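Local coordinates for GGDEF family protein (Vibrio cholerae, PDB 5GZS), which binds arginine in its periplasmic portion and, as a diguanylate cyclase, probably couples this sensing to synthesis of the second messenger cyclic di-GMP, at residues Val8-Glu11 with Val16-Val19; Arg18-Ser23 with Pro73-Tyr78; Glu335-Ile340 with Glu347-Met352; Asp343-Leu348 with Glu365-Ala370. All coordinates share one frame; numbering follows the deposited sequence.

Contact 1 (Val8-Glu11 with Val16-Val19). With ARG (arginine), chain B.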
# COMPACT_ATOMS: atom_id res chain seq x y z
N VAL A 8 -31.02 -2.76 30.78
CA VAL A 8 -29.92 -2.67 29.83
C VAL A 8 -30.46 -2.56 28.40
O VAL A 8 -31.39 -3.28 28.00
CB VAL A 8 -28.93 -3.84 29.98
CG1 VAL A 8 -29.31 -4.69 31.20
CG2 VAL A 8 -28.83 -4.67 28.71
N ALA A 9 -29.88 -1.62 27.66
CA ALA A 9 -30.38 -1.20 26.35
C ALA A 9 -29.98 -2.16 25.25
O ALA A 9 -28.88 -2.71 25.27
CB ALA A 9 -29.87 0.20 26.03
N THR A 10 -30.86 -2.32 24.27
CA THR A 10 -30.53 -3.05 23.06
C THR A 10 -31.09 -2.46 21.77
O THR A 10 -32.18 -1.95 21.73
CB THR A 10 -30.96 -4.51 23.13
OG1 THR A 10 -32.37 -4.61 23.11
CG2 THR A 10 -30.47 -5.13 24.36
N GLU A 11 -30.30 -2.57 20.70
CA GLU A 11 -30.72 -2.11 19.38
C GLU A 11 -30.68 -3.26 18.37
O GLU A 11 -29.62 -3.82 18.09
CB GLU A 11 -29.83 -0.96 18.91
CG GLU A 11 -30.47 -0.09 17.83
CD GLU A 11 -29.49 0.28 16.73
OE1 GLU A 11 -29.95 0.55 15.60
OE2 GLU A 11 -28.27 0.31 17.00
N VAL A 16 -24.46 -9.54 21.29
CA VAL A 16 -23.38 -9.44 22.27
C VAL A 16 -23.89 -8.90 23.61
O VAL A 16 -23.34 -9.23 24.66
CB VAL A 16 -22.21 -8.56 21.74
CG1 VAL A 16 -21.15 -8.35 22.79
CG2 VAL A 16 -21.59 -9.19 20.50
N THR A 17 -24.95 -8.11 23.58
CA THR A 17 -25.49 -7.56 24.82
C THR A 17 -26.21 -8.66 25.59
O THR A 17 -26.11 -8.76 26.81
CB THR A 17 -26.45 -6.38 24.55
OG1 THR A 17 -25.74 -5.33 23.89
CG2 THR A 17 -27.02 -5.83 25.86
N ARG A 18 -26.93 -9.49 24.84
CA ARG A 18 -27.57 -10.68 25.38
C ARG A 18 -26.56 -11.67 25.94
O ARG A 18 -26.69 -12.09 27.10
CB ARG A 18 -28.40 -11.35 24.30
CG ARG A 18 -29.74 -10.74 24.16
CD ARG A 18 -30.16 -10.66 22.75
NE ARG A 18 -29.88 -11.86 21.97
CZ ARG A 18 -29.80 -11.83 20.64
NH1 ARG A 18 -29.96 -10.65 20.03
NH2 ARG A 18 -29.55 -12.93 19.94
N VAL A 19 -25.54 -12.03 25.15
CA VAL A 19 -24.57 -13.03 25.60
C VAL A 19 -23.81 -12.54 26.82
O VAL A 19 -23.68 -13.24 27.80
CB VAL A 19 -23.57 -13.42 24.48
CG1 VAL A 19 -22.39 -14.16 25.05
CG2 VAL A 19 -24.27 -14.22 23.37
N ARG B . -19.37 1.17 18.93
CA ARG B . -19.70 2.28 18.04
C ARG B . -20.10 3.51 18.83
O ARG B . -20.00 4.64 18.36
CB ARG B . -20.81 1.88 17.08
CG ARG B . -22.13 1.57 17.76
CD ARG B . -23.03 0.87 16.77
NE ARG B . -24.35 0.63 17.30
CZ ARG B . -24.63 -0.32 18.19
NH1 ARG B . -23.67 -1.10 18.66
NH2 ARG B . -25.87 -0.46 18.61
OXT ARG B . -20.54 3.41 19.97
O HOH W 1 -25.87 -2.99 24.65
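Thr17 turns its methyl group into the strand, where it meets Val8, the carbonyl of Ala9 and Thr10, and its two branches make different kinds of contact. CG2 lies anti to the backbone N, while OG1 sits beside that N (chi1 -61°) and is bonded to Asp14 and to a water. The nearest neighbour of the methyl is CG2 of Val8, 3.6 Å from CG2 of Thr17, the two side chains sliding past each other in opposite directions. CG2 of Thr10 also lies 3.8 Å from CG2 of Thr17, the side chains crossing at a slant. Ala9 contributes its backbone: its O lies 3.7 Å from CG2 of Thr17 and also accepts a hydrogen bond of 3.1 Å from the water. That water donates to OG1 of Thr17 as well, bridging strand and helix where no direct hydrogen bond joins them. CB of Glu11 points away from the helix, and its OE2 accepts from NH2 of the bound arginine at 3.0 Å. The contact thus lies beside the ligand pocket. Strand 6-10 pairs in parallel with strand 32-36, and helix 15-28 connects them as a beta-alpha-beta unit. Thr17 also packs on Tyr34 of strand 32-36 and on Ala56 and Asn57 of strand 55-58, while Val16 and Val19 of the helix lean on helix 189-218.

Contact 2 (Arg18-Ser23 with Pro73-Tyr78). With ARG (arginine), chain B.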
# COMPACT_ATOMS: atom_id res chain seq x y z
N ARG A 18 -26.93 -9.49 24.84
CA ARG A 18 -27.57 -10.68 25.38
C ARG A 18 -26.56 -11.67 25.94
O ARG A 18 -26.69 -12.09 27.10
CB ARG A 18 -28.40 -11.35 24.30
CG ARG A 18 -29.74 -10.74 24.16
CD ARG A 18 -30.16 -10.66 22.75
NE ARG A 18 -29.88 -11.86 21.97
CZ ARG A 18 -29.80 -11.83 20.64
NH1 ARG A 18 -29.96 -10.65 20.03
NH2 ARG A 18 -29.55 -12.93 19.94
N VAL A 19 -25.54 -12.03 25.15
CA VAL A 19 -24.57 -13.03 25.60
C VAL A 19 -23.81 -12.54 26.82
O VAL A 19 -23.68 -13.24 27.80
CB VAL A 19 -23.57 -13.42 24.48
CG1 VAL A 19 -22.39 -14.16 25.05
CG2 VAL A 19 -24.27 -14.22 23.37
N LEU A 20 -23.36 -11.30 26.77
CA LEU A 20 -22.59 -10.74 27.85
C LEU A 20 -23.44 -10.59 29.12
O LEU A 20 -23.03 -11.01 30.20
CB LEU A 20 -21.99 -9.41 27.42
CG LEU A 20 -21.09 -8.62 28.38
CD1 LEU A 20 -19.91 -9.45 28.90
CD2 LEU A 20 -20.61 -7.27 27.75
N PHE A 21 -24.64 -10.01 29.00
CA PHE A 21 -25.41 -9.71 30.21
C PHE A 21 -26.18 -10.90 30.80
O PHE A 21 -26.37 -10.93 32.00
CB PHE A 21 -26.36 -8.55 29.98
CG PHE A 21 -25.73 -7.23 30.29
CD1 PHE A 21 -24.88 -6.63 29.37
CD2 PHE A 21 -25.94 -6.61 31.52
CE1 PHE A 21 -24.26 -5.44 29.66
CE2 PHE A 21 -25.34 -5.41 31.82
CZ PHE A 21 -24.49 -4.82 30.90
N ASP A 22 -26.58 -11.86 29.97
CA ASP A 22 -26.98 -13.16 30.46
C ASP A 22 -25.82 -13.74 31.28
O ASP A 22 -26.03 -14.30 32.35
CB ASP A 22 -27.31 -14.14 29.33
CG ASP A 22 -28.52 -13.74 28.50
OD1 ASP A 22 -29.25 -12.79 28.90
OD2 ASP A 22 -28.74 -14.40 27.44
N SER A 23 -24.60 -13.64 30.77
CA SER A 23 -23.51 -14.29 31.47
C SER A 23 -23.30 -13.59 32.84
O SER A 23 -23.11 -14.24 33.86
CB SER A 23 -22.24 -14.28 30.62
OG SER A 23 -21.19 -14.98 31.28
N PRO A 73 -12.76 -0.99 27.99
CA PRO A 73 -13.30 -1.78 26.88
C PRO A 73 -13.42 -3.25 27.25
O PRO A 73 -12.54 -3.77 27.93
CB PRO A 73 -12.29 -1.56 25.75
CG PRO A 73 -11.15 -0.81 26.35
CD PRO A 73 -11.69 -0.09 27.54
N THR A 74 -14.51 -3.90 26.84
CA THR A 74 -14.81 -5.24 27.32
C THR A 74 -14.75 -6.23 26.19
O THR A 74 -14.65 -7.43 26.44
CB THR A 74 -16.22 -5.33 28.01
OG1 THR A 74 -17.25 -4.85 27.13
CG2 THR A 74 -16.25 -4.49 29.28
N ASN A 75 -14.81 -5.73 24.96
CA ASN A 75 -14.90 -6.59 23.76
C ASN A 75 -14.81 -5.82 22.45
O ASN A 75 -14.95 -4.60 22.42
CB ASN A 75 -16.22 -7.36 23.75
CG ASN A 75 -17.44 -6.45 23.92
OD1 ASN A 75 -17.80 -6.07 25.04
ND2 ASN A 75 -18.06 -6.07 22.79
N ILE A 76 -14.58 -6.56 21.36
CA ILE A 76 -14.65 -5.96 20.03
C ILE A 76 -16.10 -5.84 19.58
O ILE A 76 -17.02 -6.28 20.26
CB ILE A 76 -13.85 -6.78 18.95
CG1 ILE A 76 -14.50 -8.14 18.69
CG2 ILE A 76 -12.37 -6.90 19.32
CD1 ILE A 76 -13.71 -9.01 17.76
N GLU A 77 -16.30 -5.23 18.42
CA GLU A 77 -17.62 -5.09 17.85
C GLU A 77 -17.54 -5.39 16.36
O GLU A 77 -16.87 -4.69 15.60
CB GLU A 77 -18.15 -3.68 18.12
CG GLU A 77 -19.53 -3.36 17.60
CD GLU A 77 -19.83 -1.87 17.74
OE1 GLU A 77 -18.93 -1.06 17.39
OE2 GLU A 77 -20.94 -1.51 18.21
N TYR A 78 -18.21 -6.45 15.92
CA TYR A 78 -18.20 -6.80 14.50
C TYR A 78 -18.90 -5.68 13.71
O TYR A 78 -20.01 -5.25 14.06
CB TYR A 78 -18.87 -8.15 14.26
CG TYR A 78 -18.00 -9.34 14.58
CD1 TYR A 78 -17.85 -9.80 15.88
CD2 TYR A 78 -17.34 -10.03 13.56
CE1 TYR A 78 -17.06 -10.90 16.15
CE2 TYR A 78 -16.56 -11.12 13.82
CZ TYR A 78 -16.41 -11.55 15.11
OH TYR A 78 -15.62 -12.66 15.37
N ARG B . -19.37 1.17 18.93
CA ARG B . -19.70 2.28 18.04
C ARG B . -20.10 3.51 18.83
O ARG B . -20.00 4.64 18.36
CB ARG B . -20.81 1.88 17.08
CG ARG B . -22.13 1.57 17.76
CD ARG B . -23.03 0.87 16.77
NE ARG B . -24.35 0.63 17.30
CZ ARG B . -24.63 -0.32 18.19
NH1 ARG B . -23.67 -1.10 18.66
NH2 ARG B . -25.87 -0.46 18.61
OXT ARG B . -20.54 3.41 19.97
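Leu20 of helix 15-28 meets Thr74 and Asn75 of strand 69-75 with one methyl. From CB, which points toward the strand, the chain leaves with CG anti to the backbone N (chi1 -178°), which sends the isobutyl group across to residues 74-75. CB and CG carry the branch outward without meeting residues 73-78, and CD1 likewise makes no close approach to them. CD2 does the touching: it lies 4.1 Å from OD1 of Asn75 and 4.2 Å from OG1 of Thr74. The leucine crosses Thr74 at about a right angle and Asn75 more obliquely, and both approaches are loose van der Waals contacts. Leu20 also packs on Ile168 of strand 166-170, as does Thr74.

The amide of Asn75 is held from its nitrogen side, where ND2 donates to O of Ile76 at 2.7 Å, with that oxygen close to the plane of the amide; this bond limits the turn of the group. Two residues on from Asn75, Glu77 extends into the pocket, where its OE1 accepts from N of the bound arginine at 2.7 Å and its OE2 from NH1 of the ligand at 2.8 Å, so one carboxylate reads both ends of the ligand. The strand closes on a classic beta bulge, in which the backbones of Thr74 and Asn75 both pair with Val166, and the chain then leads into the arginine site of a domain related to the family 3 solute-binding proteins.

Contact 3 (Glu335-Ile340 with Glu347-Met352)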
# COMPACT_ATOMS: atom_id res chain seq x y z
N GLU A 335 20.09 -5.05 -20.38
CA GLU A 335 20.43 -6.30 -19.70
C GLU A 335 19.65 -7.47 -20.32
O GLU A 335 18.55 -7.30 -20.85
CB GLU A 335 20.14 -6.21 -18.20
CG GLU A 335 20.96 -5.17 -17.46
CD GLU A 335 22.40 -5.59 -17.21
OE1 GLU A 335 23.21 -4.73 -16.80
OE2 GLU A 335 22.73 -6.78 -17.40
N ARG A 336 20.23 -8.66 -20.23
CA ARG A 336 19.59 -9.85 -20.75
C ARG A 336 18.59 -10.40 -19.74
O ARG A 336 18.99 -10.84 -18.66
CB ARG A 336 20.63 -10.92 -21.10
CG ARG A 336 21.61 -10.52 -22.19
CD ARG A 336 22.39 -11.73 -22.69
NE ARG A 336 23.82 -11.55 -22.55
CZ ARG A 336 24.57 -12.05 -21.58
NH1 ARG A 336 24.03 -12.80 -20.62
NH2 ARG A 336 25.88 -11.81 -21.57
N ILE A 337 17.31 -10.35 -20.07
CA ILE A 337 16.31 -10.85 -19.15
C ILE A 337 15.73 -12.15 -19.65
O ILE A 337 15.28 -12.25 -20.80
CB ILE A 337 15.17 -9.85 -18.91
CG1 ILE A 337 15.68 -8.64 -18.11
CG2 ILE A 337 14.05 -10.51 -18.15
CD1 ILE A 337 14.86 -7.41 -18.29
N GLY A 338 15.74 -13.16 -18.80
CA GLY A 338 15.19 -14.43 -19.19
C GLY A 338 13.79 -14.65 -18.66
O GLY A 338 13.55 -14.50 -17.46
N VAL A 339 12.88 -15.00 -19.57
CA VAL A 339 11.54 -15.44 -19.18
C VAL A 339 11.23 -16.79 -19.81
O VAL A 339 11.98 -17.26 -20.67
CB VAL A 339 10.44 -14.44 -19.61
CG1 VAL A 339 9.17 -14.65 -18.77
CG2 VAL A 339 10.92 -13.01 -19.42
N ILE A 340 10.14 -17.41 -19.36
CA ILE A 340 9.59 -18.61 -19.97
C ILE A 340 8.57 -18.25 -21.07
O ILE A 340 7.73 -17.36 -20.88
CB ILE A 340 8.89 -19.48 -18.92
CG1 ILE A 340 9.80 -19.65 -17.69
CG2 ILE A 340 8.52 -20.82 -19.50
CD1 ILE A 340 9.12 -20.34 -16.53
N GLU A 347 4.62 -11.78 -20.82
CA GLU A 347 3.63 -10.80 -21.15
C GLU A 347 3.91 -9.52 -20.37
O GLU A 347 3.95 -8.44 -20.96
CB GLU A 347 2.25 -11.35 -20.87
CG GLU A 347 1.10 -10.38 -20.77
CD GLU A 347 -0.20 -11.13 -20.53
OE1 GLU A 347 -1.10 -10.59 -19.87
OE2 GLU A 347 -0.30 -12.29 -21.01
N LEU A 348 4.16 -9.66 -19.07
CA LEU A 348 4.36 -8.50 -18.21
C LEU A 348 5.47 -7.60 -18.75
O LEU A 348 5.31 -6.38 -18.86
CB LEU A 348 4.69 -8.93 -16.78
CG LEU A 348 5.03 -7.81 -15.79
CD1 LEU A 348 4.01 -6.66 -15.88
CD2 LEU A 348 5.07 -8.37 -14.35
N LEU A 349 6.58 -8.21 -19.12
CA LEU A 349 7.72 -7.43 -19.55
C LEU A 349 7.42 -6.82 -20.90
O LEU A 349 7.85 -5.70 -21.18
CB LEU A 349 8.98 -8.28 -19.59
CG LEU A 349 9.50 -8.61 -18.19
CD1 LEU A 349 10.97 -8.97 -18.27
CD2 LEU A 349 9.31 -7.45 -17.25
N GLN A 350 6.67 -7.53 -21.72
CA GLN A 350 6.33 -6.99 -23.03
C GLN A 350 5.48 -5.71 -22.90
O GLN A 350 5.58 -4.82 -23.76
CB GLN A 350 5.62 -8.04 -23.87
CG GLN A 350 6.56 -9.07 -24.49
CD GLN A 350 5.82 -10.24 -25.10
OE1 GLN A 350 4.77 -10.63 -24.61
NE2 GLN A 350 6.36 -10.80 -26.18
N GLN A 351 4.66 -5.60 -21.85
CA GLN A 351 3.98 -4.34 -21.57
C GLN A 351 5.06 -3.41 -21.01
O GLN A 351 5.40 -2.41 -21.64
CB GLN A 351 2.80 -4.49 -20.59
CG GLN A 351 1.60 -3.52 -20.79
CD GLN A 351 1.89 -2.02 -20.58
OE1 GLN A 351 2.98 -1.64 -20.15
NE2 GLN A 351 0.89 -1.16 -20.87
N MSE A 352 5.62 -3.78 -19.86
CA MSE A 352 6.57 -2.92 -19.15
C MSE A 352 7.82 -2.50 -19.95
O MSE A 352 8.22 -1.34 -19.88
CB MSE A 352 6.97 -3.64 -17.87
CG MSE A 352 5.85 -3.57 -16.85
SE MSE A 352 6.33 -4.21 -15.12
CE MSE A 352 7.04 -2.54 -14.40
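Apolar contact carries this interface, and Ile337 and Leu349 provide most of it, reaching toward each other tip to tip. CD1 of Leu349 is the central atom: it lies 3.4 Å from CG2 of Ile337 and 4.2 Å from CD1 of the same residue, touching both branches of the isoleucine. With CG2 anti to its backbone N, Ile337 presents that methyl to the helix. Two residues along the strand, CG2 of Val339 approaches the same Leu349 CD1 at 4.2 Å, so one leucine branch is met by two strand residues.

No backbone hydrogen bond joins strand and helix: the helix bonds within itself and the strand to its sheet neighbours. In the helix, N of Met352, a selenomethionine, bonds to O of Leu348 at 2.8 Å; Ile337 and Val339 of the strand pair with Phe359, and Gly338 with Tyr378.

Other side chains complete the core, since Ile337 and Leu349 both rest on Val380 of strand 378-382 and Val339 also packs on Phe345. No hydrogen bond or charge pair crosses between the two segments. The first strand and the helix of this beta-alpha-beta unit are therefore held together here by buried apolar contact, with no directional bond to set its register.

Contact 4 (Asp343-Leu348 with Glu365-Ala370)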
# COMPACT_ATOMS: atom_id res chain seq x y z
N ASP A 343 4.72 -17.57 -20.72
CA ASP A 343 4.51 -17.39 -19.28
C ASP A 343 3.94 -15.98 -19.05
O ASP A 343 4.13 -15.09 -19.88
CB ASP A 343 5.81 -17.59 -18.49
CG ASP A 343 5.69 -17.18 -17.02
OD1 ASP A 343 4.68 -17.58 -16.39
OD2 ASP A 343 6.58 -16.46 -16.51
N PHE A 344 3.23 -15.80 -17.95
CA PHE A 344 2.76 -14.49 -17.56
C PHE A 344 3.86 -13.42 -17.47
O PHE A 344 3.60 -12.25 -17.79
CB PHE A 344 2.04 -14.57 -16.22
CG PHE A 344 1.95 -13.24 -15.51
CD1 PHE A 344 1.14 -12.23 -16.02
CD2 PHE A 344 2.67 -13.01 -14.35
CE1 PHE A 344 1.05 -10.99 -15.38
CE2 PHE A 344 2.58 -11.79 -13.70
CZ PHE A 344 1.77 -10.77 -14.21
N PHE A 345 5.06 -13.78 -17.03
CA PHE A 345 6.09 -12.73 -16.86
C PHE A 345 6.53 -12.24 -18.23
O PHE A 345 6.93 -11.09 -18.38
CB PHE A 345 7.30 -13.23 -16.03
CG PHE A 345 6.98 -13.47 -14.57
CD1 PHE A 345 6.08 -12.65 -13.89
CD2 PHE A 345 7.55 -14.52 -13.88
CE1 PHE A 345 5.78 -12.87 -12.56
CE2 PHE A 345 7.25 -14.75 -12.53
CZ PHE A 345 6.37 -13.93 -11.87
N GLU A 346 6.43 -13.09 -19.25
CA GLU A 346 6.84 -12.65 -20.58
C GLU A 346 5.90 -11.56 -21.04
O GLU A 346 6.31 -10.52 -21.56
CB GLU A 346 6.86 -13.81 -21.56
CG GLU A 346 7.30 -13.44 -22.98
CD GLU A 346 7.25 -14.64 -23.92
OE1 GLU A 346 6.44 -15.56 -23.66
OE2 GLU A 346 8.05 -14.68 -24.88
N GLU A 347 4.62 -11.78 -20.82
CA GLU A 347 3.63 -10.80 -21.15
C GLU A 347 3.91 -9.52 -20.37
O GLU A 347 3.95 -8.44 -20.96
CB GLU A 347 2.25 -11.35 -20.87
CG GLU A 347 1.10 -10.38 -20.77
CD GLU A 347 -0.20 -11.13 -20.53
OE1 GLU A 347 -1.10 -10.59 -19.87
OE2 GLU A 347 -0.30 -12.29 -21.01
N LEU A 348 4.16 -9.66 -19.07
CA LEU A 348 4.36 -8.50 -18.21
C LEU A 348 5.47 -7.60 -18.75
O LEU A 348 5.31 -6.38 -18.86
CB LEU A 348 4.69 -8.93 -16.78
CG LEU A 348 5.03 -7.81 -15.79
CD1 LEU A 348 4.01 -6.66 -15.88
CD2 LEU A 348 5.07 -8.37 -14.35
N GLU A 365 13.28 -24.35 -14.63
CA GLU A 365 14.54 -25.10 -14.63
C GLU A 365 15.58 -24.62 -15.63
O GLU A 365 16.76 -24.38 -15.30
CB GLU A 365 14.24 -26.57 -14.92
CG GLU A 365 14.32 -27.50 -13.71
CD GLU A 365 15.75 -27.93 -13.42
OE1 GLU A 365 16.45 -28.36 -14.37
OE2 GLU A 365 16.19 -27.84 -12.26
N GLU A 366 15.14 -24.49 -16.87
CA GLU A 366 15.98 -24.04 -17.98
C GLU A 366 16.28 -22.55 -17.84
O GLU A 366 17.39 -22.10 -18.12
CB GLU A 366 15.27 -24.35 -19.30
CG GLU A 366 16.07 -24.22 -20.56
CD GLU A 366 15.16 -24.35 -21.77
OE1 GLU A 366 13.96 -24.59 -21.55
OE2 GLU A 366 15.64 -24.22 -22.91
N LYS A 367 15.26 -21.79 -17.39
CA LYS A 367 15.39 -20.36 -17.13
C LYS A 367 16.49 -20.13 -16.10
O LYS A 367 17.45 -19.40 -16.34
CB LYS A 367 14.05 -19.77 -16.65
CG LYS A 367 14.09 -18.28 -16.26
CD LYS A 367 12.70 -17.62 -16.26
CE LYS A 367 11.79 -18.18 -15.17
NZ LYS A 367 10.40 -17.62 -15.23
N VAL A 368 16.36 -20.79 -14.95
CA VAL A 368 17.39 -20.72 -13.93
C VAL A 368 18.78 -21.11 -14.45
O VAL A 368 19.74 -20.35 -14.29
CB VAL A 368 17.06 -21.62 -12.74
CG1 VAL A 368 18.24 -21.63 -11.77
CG2 VAL A 368 15.75 -21.19 -12.06
N GLN A 369 18.89 -22.28 -15.07
CA GLN A 369 20.21 -22.74 -15.50
C GLN A 369 20.87 -21.75 -16.47
O GLN A 369 22.11 -21.62 -16.53
CB GLN A 369 20.12 -24.13 -16.14
CG GLN A 369 20.20 -25.29 -15.12
CD GLN A 369 21.59 -25.47 -14.54
OE1 GLN A 369 22.61 -25.21 -15.19
NE2 GLN A 369 21.64 -25.92 -13.28
N ALA A 370 20.04 -21.03 -17.21
CA ALA A 370 20.52 -19.98 -18.10
C ALA A 370 21.18 -18.86 -17.31
O ALA A 370 22.21 -18.33 -17.72
CB ALA A 370 19.38 -19.45 -18.92
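The segments stay well apart, their nearest CA atoms, those of Asp343 and Lys367, being 11.5 Å from each other, so long side chains must bridge the distance. Lys367 makes the crossing. It leaves its helix with CG anti to the backbone N and bends at chi3 (66°), bringing NZ near both the Asp343 carboxylate and the Phe345 ring. OD2 of Asp343 and NZ of Lys367 are 4.2 Å apart, too far for a salt bridge, and the two side chains cross at about a right angle. The opposite charges may still attract through this buried setting. NZ of Lys367 also comes to the edge of the Phe345 ring, near its plane and 4.4 Å from CD2, rather than over a face. In addition, NZ makes a weak hydrogen bond to O of Val380.

Asp343 has a second task, as its OD2 accepts from N of Phe345 at 3.1 Å with an N-H...O angle of 155°. The amide approaches from above the carboxylate plane, 83° out of it. Phe345 itself packs on Val380 and Asn382 of strand 378-382, and Lys367 touches Ile379 and Leu381. One carboxylate oxygen thus holds the first turn of the helix and faces the lysine ammonium. Asp343 is the N-cap of helix 344-352; this helix, which it caps, and helix 364-372 flank the mixed sheet that contains strands 337-340 and 378-382, an alpha/beta layout consistent with the solute-binding protein family.

The contacts form two pairs, each sharing a helix, and along the chain contacts 1 and 2 close before contacts 3 and 4 open. Contacts 1 and 2 both use helix 15-28 and have centres 8 Å apart; they touch through Val16 and Asn75 and through Val8 and Phe21, and each includes a residue that binds the arginine. Contacts 3 and 4 likewise share helix 344-352, with centres 8 Å apart, and meet where Val339 packs on Glu346 and Ile340 on Lys367. The pairs lie on opposite sides of the chain's centre, contacts 1 and 3 being 59 Å apart between centres. Each pair thus belongs to its own solute-binding-like region, with the bound arginine at the first.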